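Local coordinates for protein carbohydrate kinase (Agrobacterium tumefaciens, PDB 2NWH) that probably phosphorylates a sugar or sugar-like substrate with a nucleoside triphosphate, as a pfkB-family kinase of the ribokinase clan, at residues R212-G218 / F231-K236; E235-L239 / I271-R276. The contacts are given in a common frame with arbitrary orientation. Residues are numbered along the deposited sequence.

Contact 1: R212-G218 / F231-K236; sequences RKAGLSG and FNGTEK
A tight turn between two antiparallel strands can be held from inside by its own side chains, and the hairpin turn of F231-K236, joining strands 227-231 and 236-239, illustrates this. N232 (chi1 p) turns its CA-CB bond away from R212-G218 and folds back over the turn: OD1 accepts from T234 N (3.0 Å, an Asx turn) and from E235 N (2.8 Å), while ND2 donates to E235 OE1 (3.1 Å). Backbone N232 N to E235 O (3.0 Å) closes the loop. Facing it, the chain leaves helix 207-213 through a Schellman motif, with G215 at positive phi (100°) and G215 N bonded to R212 O (2.8 Å), then passes through L216 (-90/115) and a bend at S217 (-75/-26) to the extended G218 (-157/161), which leads into strand 219-223. CA atoms match G218 with N232 (4.0 Å) and S217 with G233 (5.1 Å). F231, chi1 p, aims its ring at the incoming chain. G218 CA lies over one ring face, 4.0 Å from the centroid, a CH-pi contact; L216, chi1 t and chi2 p, brings CD2 to 3.7 Å from F231 CZ, and L216 O meets the ring edge. R212, m at chi1 and extended through chi3, runs to the turn, NH1 2.7 Å from G233 O and NH2 3.0 Å from E235 O. F231 also covers one guanidinium face, so the cation's edge meets carbonyl oxygens, an electrostatically favourable setting.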
loop_
_atom_site.group_PDB
_atom_site.type_symbol
_atom_site.label_atom_id
_atom_site.label_comp_id
_atom_site.label_asym_id
_atom_site.label_seq_id
_atom_site.Cartn_x
_atom_site.Cartn_y
_atom_site.Cartn_z
ATOM N N ARG A 212 -8.481 -11.264 15.356
ATOM C CA ARG A 212 -7.642 -12.402 15.771
ATOM C C ARG A 212 -8.365 -13.739 15.623
ATOM O O ARG A 212 -7.762 -14.743 15.229
ATOM C CB ARG A 212 -7.164 -12.237 17.211
ATOM C CG ARG A 212 -6.153 -11.124 17.443
ATOM C CD ARG A 212 -6.168 -10.855 18.928
ATOM N NE ARG A 212 -5.546 -9.610 19.371
ATOM C CZ ARG A 212 -4.288 -9.524 19.790
ATOM N NH1 ARG A 212 -3.518 -10.605 19.772
ATOM N NH2 ARG A 212 -3.793 -8.369 20.209
ATOM N N LYS A 213 -9.657 -13.751 15.948
ATOM C CA LYS A 213 -10.453 -14.969 15.803
ATOM C C LYS A 213 -10.676 -15.248 14.302
ATOM O O LYS A 213 -10.877 -16.401 13.916
ATOM C CB LYS A 213 -11.747 -14.910 16.632
ATOM C CG LYS A 213 -13.075 -14.835 15.859
ATOM C CD LYS A 213 -13.286 -13.451 15.253
ATOM C CE LYS A 213 -14.109 -13.499 13.982
ATOM N NZ LYS A 213 -14.017 -12.207 13.252
ATOM N N ALA A 214 -10.605 -14.199 13.462
ATOM C CA ALA A 214 -10.605 -14.418 12.002
ATOM C C ALA A 214 -9.274 -15.035 11.581
ATOM O O ALA A 214 -9.116 -15.462 10.433
ATOM C CB ALA A 214 -10.892 -13.138 11.223
ATOM N N GLY A 215 -8.311 -15.077 12.508
ATOM C CA GLY A 215 -7.028 -15.755 12.246
ATOM C C GLY A 215 -5.873 -14.841 11.873
ATOM O O GLY A 215 -4.774 -15.320 11.571
ATOM N N LEU A 216 -6.130 -13.533 11.911
ATOM C CA LEU A 216 -5.110 -12.505 11.624
ATOM C C LEU A 216 -4.405 -12.132 12.914
ATOM O O LEU A 216 -5.019 -11.594 13.811
ATOM C CB LEU A 216 -5.741 -11.258 11.002
ATOM C CG LEU A 216 -4.737 -10.145 10.645
ATOM C CD1 LEU A 216 -3.857 -10.571 9.484
ATOM C CD2 LEU A 216 -5.446 -8.825 10.354
ATOM N N SER A 217 -3.116 -12.440 12.985
ATOM C CA SER A 217 -2.312 -12.207 14.174
ATOM C C SER A 217 -1.925 -10.747 14.392
ATOM O O SER A 217 -1.666 -10.361 15.525
ATOM C CB SER A 217 -1.096 -13.173 14.239
ATOM O OG SER A 217 -0.245 -13.082 13.103
ATOM N N GLY A 218 -1.863 -9.943 13.318
ATOM C CA GLY A 218 -1.672 -8.509 13.463
ATOM C C GLY A 218 -2.128 -7.627 12.315
ATOM O O GLY A 218 -2.283 -8.070 11.178
ATOM N N PHE A 231 -2.383 -3.789 16.205
ATOM C CA PHE A 231 -2.345 -4.986 17.051
ATOM C C PHE A 231 -1.361 -6.032 16.542
ATOM O O PHE A 231 -0.984 -6.022 15.360
ATOM C CB PHE A 231 -3.750 -5.561 17.273
ATOM C CG PHE A 231 -4.372 -6.204 16.051
ATOM C CD1 PHE A 231 -4.397 -7.592 15.918
ATOM C CD2 PHE A 231 -4.979 -5.424 15.062
ATOM C CE1 PHE A 231 -4.993 -8.209 14.778
ATOM C CE2 PHE A 231 -5.563 -6.017 13.916
ATOM C CZ PHE A 231 -5.572 -7.411 13.775
ATOM N N ASN A 232 -0.934 -6.909 17.453
ATOM C CA ASN A 232 -0.131 -8.083 17.095
ATOM C C ASN A 232 -0.638 -9.229 17.955
ATOM O O ASN A 232 -1.755 -9.151 18.455
ATOM C CB ASN A 232 1.362 -7.833 17.323
ATOM C CG ASN A 232 1.680 -7.537 18.782
ATOM O OD1 ASN A 232 0.927 -7.935 19.681
ATOM N ND2 ASN A 232 2.788 -6.838 19.026
ATOM N N GLY A 233 0.169 -10.273 18.147
ATOM C CA GLY A 233 -0.293 -11.512 18.813
ATOM C C GLY A 233 -0.831 -11.380 20.229
ATOM O O GLY A 233 -1.594 -12.233 20.710
ATOM N N THR A 234 -0.462 -10.303 20.906
ATOM C CA THR A 234 -0.702 -10.209 22.339
ATOM C C THR A 234 -1.025 -8.774 22.775
ATOM O O THR A 234 -1.513 -8.539 23.883
ATOM C CB THR A 234 0.534 -10.750 23.101
ATOM O OG1 THR A 234 1.704 -10.034 22.677
ATOM C CG2 THR A 234 0.750 -12.244 22.789
ATOM N N GLU A 235 -0.774 -7.815 21.890
ATOM C CA GLU A 235 -0.846 -6.401 22.238
ATOM C C GLU A 235 -1.742 -5.604 21.298
ATOM O O GLU A 235 -1.927 -5.968 20.140
ATOM C CB GLU A 235 0.555 -5.790 22.202
ATOM C CG GLU A 235 1.546 -6.379 23.192
ATOM C CD GLU A 235 2.960 -5.820 23.021
ATOM O OE1 GLU A 235 3.534 -5.947 21.909
ATOM O OE2 GLU A 235 3.492 -5.268 24.014
ATOM N N LYS A 236 -2.267 -4.490 21.792
ATOM C CA LYS A 236 -2.909 -3.508 20.930
ATOM C C LYS A 236 -2.586 -2.092 21.426
ATOM O O LYS A 236 -2.272 -1.878 22.606
ATOM C CB LYS A 236 -4.416 -3.754 20.818
ATOM C CG LYS A 236 -5.159 -3.697 22.166
ATOM C CD LYS A 236 -6.608 -4.126 22.025
ATOM C CE LYS A 236 -7.359 -4.007 23.352
ATOM N NZ LYS A 236 -8.821 -4.203 23.163
#

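Contact 2: E235-L239 / I271-R276; sequences EKAIL and IREALR
I271 sets its CD1 against the chain where it enters strand 236-239, overlapping E235 CB (3.8 Å), K236 CA (3.7 Å) and, more loosely, A237 CB (4.3 Å). This is helix-on-sheet packing in the alpha/beta fold of the ribokinase clan, where helices cover the central sheet, here near its 311-313 edge. The strand is extended, with phi near -140° from K236 to I238, and helix 271-286 runs along it in nearly the same sense: the short axes are 8.1 Å apart and 32° from parallel (signed crossing -32°). The CA atoms nearest each other are A237 and R272 (5.8 Å) and L239 and L275 (7.5 Å). Strand alternation sends the CA-CB bond of A237 toward the helix and those of K236 and I238 away. One helical turn separates I271 (chi1 p, chi2 t) from L275, whose chi1 of -138° lies between wells; both point at the strand. The small A237 lets L275 CD1 approach its CB to 3.7 Å, and L239 CD1 closes on L275 CD2 at 3.5 Å. R272 and R276, one turn apart, line the same side of this apolar strip, toward strand 311-313; the guanidinium of R276 bonds V308 O and P309 O. A polar link finishes the N-terminal end of the interface: one water donates to E235 OE1 (2.8 Å) and accepts from I271 N (3.0 Å).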
loop_
_atom_site.group_PDB
_atom_site.type_symbol
_atom_site.label_atom_id
_atom_site.label_comp_id
_atom_site.label_asym_id
_atom_site.label_seq_id
_atom_site.Cartn_x
_atom_site.Cartn_y
_atom_site.Cartn_z
ATOM N N GLU A 235 -0.774 -7.815 21.890
ATOM C CA GLU A 235 -0.846 -6.401 22.238
ATOM C C GLU A 235 -1.742 -5.604 21.298
ATOM O O GLU A 235 -1.927 -5.968 20.140
ATOM C CB GLU A 235 0.555 -5.790 22.202
ATOM C CG GLU A 235 1.546 -6.379 23.192
ATOM C CD GLU A 235 2.960 -5.820 23.021
ATOM O OE1 GLU A 235 3.534 -5.947 21.909
ATOM O OE2 GLU A 235 3.492 -5.268 24.014
ATOM N N LYS A 236 -2.267 -4.490 21.792
ATOM C CA LYS A 236 -2.909 -3.508 20.930
ATOM C C LYS A 236 -2.586 -2.092 21.426
ATOM O O LYS A 236 -2.272 -1.878 22.606
ATOM C CB LYS A 236 -4.416 -3.754 20.818
ATOM C CG LYS A 236 -5.159 -3.697 22.166
ATOM C CD LYS A 236 -6.608 -4.126 22.025
ATOM C CE LYS A 236 -7.359 -4.007 23.352
ATOM N NZ LYS A 236 -8.821 -4.203 23.163
ATOM N N ALA A 237 -2.621 -1.138 20.504
ATOM C CA ALA A 237 -2.407 0.252 20.834
ATOM C C ALA A 237 -3.337 1.119 20.010
ATOM O O ALA A 237 -3.891 0.681 19.001
ATOM C CB ALA A 237 -0.944 0.647 20.634
ATOM N N ILE A 238 -3.508 2.355 20.451
ATOM C CA ILE A 238 -4.451 3.272 19.831
ATOM C C ILE A 238 -3.885 4.689 19.854
ATOM O O ILE A 238 -3.117 5.033 20.751
ATOM C CB ILE A 238 -5.834 3.186 20.531
ATOM C CG1 ILE A 238 -6.948 3.695 19.631
ATOM C CG2 ILE A 238 -5.841 3.859 21.925
ATOM C CD1 ILE A 238 -8.105 2.758 19.624
ATOM N N LEU A 239 -4.274 5.502 18.878
ATOM C CA LEU A 239 -3.861 6.902 18.848
ATOM C C LEU A 239 -4.833 7.865 19.585
ATOM O O LEU A 239 -6.053 7.786 19.433
ATOM C CB LEU A 239 -3.672 7.320 17.394
ATOM C CG LEU A 239 -2.455 8.121 16.913
ATOM C CD1 LEU A 239 -1.127 7.415 17.176
ATOM C CD2 LEU A 239 -2.637 8.329 15.404
ATOM N N ILE A 271 4.715 -1.792 18.807
ATOM C CA ILE A 271 3.552 -1.398 18.008
ATOM C C ILE A 271 3.082 0.042 18.356
ATOM O O ILE A 271 2.502 0.737 17.508
ATOM C CB ILE A 271 2.401 -2.446 18.039
ATOM C CG1 ILE A 271 1.760 -2.534 19.421
ATOM C CG2 ILE A 271 2.902 -3.843 17.537
ATOM C CD1 ILE A 271 0.437 -3.229 19.406
ATOM N N ARG A 272 3.378 0.507 19.574
ATOM C CA ARG A 272 3.051 1.889 19.980
ATOM C C ARG A 272 3.913 2.866 19.181
ATOM O O ARG A 272 3.395 3.823 18.594
ATOM C CB ARG A 272 3.287 2.049 21.484
ATOM C CG ARG A 272 2.238 2.843 22.258
ATOM C CD ARG A 272 2.694 3.164 23.709
ATOM N NE ARG A 272 4.113 3.555 23.759
ATOM C CZ ARG A 272 4.636 4.727 23.358
ATOM N NH1 ARG A 272 3.880 5.717 22.858
ATOM N NH2 ARG A 272 5.955 4.905 23.442
ATOM N N GLU A 273 5.220 2.598 19.138
ATOM C CA GLU A 273 6.187 3.322 18.303
ATOM C C GLU A 273 5.910 3.222 16.777
ATOM O O GLU A 273 6.019 4.215 16.045
ATOM C CB GLU A 273 7.596 2.817 18.599
ATOM C CG GLU A 273 8.063 3.020 20.032
ATOM C CD GLU A 273 9.428 2.372 20.330
ATOM O OE1 GLU A 273 9.665 1.209 19.920
ATOM O OE2 GLU A 273 10.267 3.031 20.992
ATOM N N ALA A 274 5.542 2.031 16.317
ATOM C CA ALA A 274 5.178 1.797 14.905
ATOM C C ALA A 274 3.924 2.583 14.543
ATOM O O ALA A 274 3.818 3.187 13.467
ATOM C CB ALA A 274 4.983 0.330 14.669
ATOM N N LEU A 275 2.990 2.639 15.474
ATOM C CA LEU A 275 1.773 3.400 15.277
ATOM C C LEU A 275 2.084 4.879 15.026
ATOM O O LEU A 275 1.563 5.488 14.074
ATOM C CB LEU A 275 0.938 3.331 16.552
ATOM C CG LEU A 275 -0.567 3.136 16.408
ATOM C CD1 LEU A 275 -1.229 3.031 17.805
ATOM C CD2 LEU A 275 -1.126 4.271 15.634
ATOM N N ARG A 276 2.902 5.455 15.907
ATOM C CA ARG A 276 3.265 6.879 15.772
ATOM C C ARG A 276 4.102 7.164 14.525
ATOM O O ARG A 276 3.966 8.253 13.953
ATOM C CB ARG A 276 3.950 7.394 17.028
ATOM C CG ARG A 276 2.971 7.441 18.222
ATOM C CD ARG A 276 3.575 8.160 19.414
ATOM N NE ARG A 276 3.655 9.599 19.163
ATOM C CZ ARG A 276 4.794 10.280 19.069
ATOM N NH1 ARG A 276 5.955 9.656 19.183
ATOM N NH2 ARG A 276 4.762 11.595 18.872
HETATM O O HOH W 1 5.228 -4.170 20.587
#

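How the contacts relate
Contacts 1 and 2 show one hairpin packed at successive points, its turn by 212-218 and its second strand by 271-276. They share E235 and K236, their centres lie 13 Å apart, and they meet directly: N232 ND2 is 3.3 Å from I271 CG2, and F231 CA is 4.0 Å from I271 CD1. E235 works in both, its OE1 receiving N232 ND2 within the turn and a water at the helix start. The centres of contacts 1 and 2 lie about 20 and 19 Å from the centre of the chain, on the same side of it. The sodium ion, held by D249 and T251, is about 11 Å from the side chain of L239; a calcium ion is about 10 Å from that of L216.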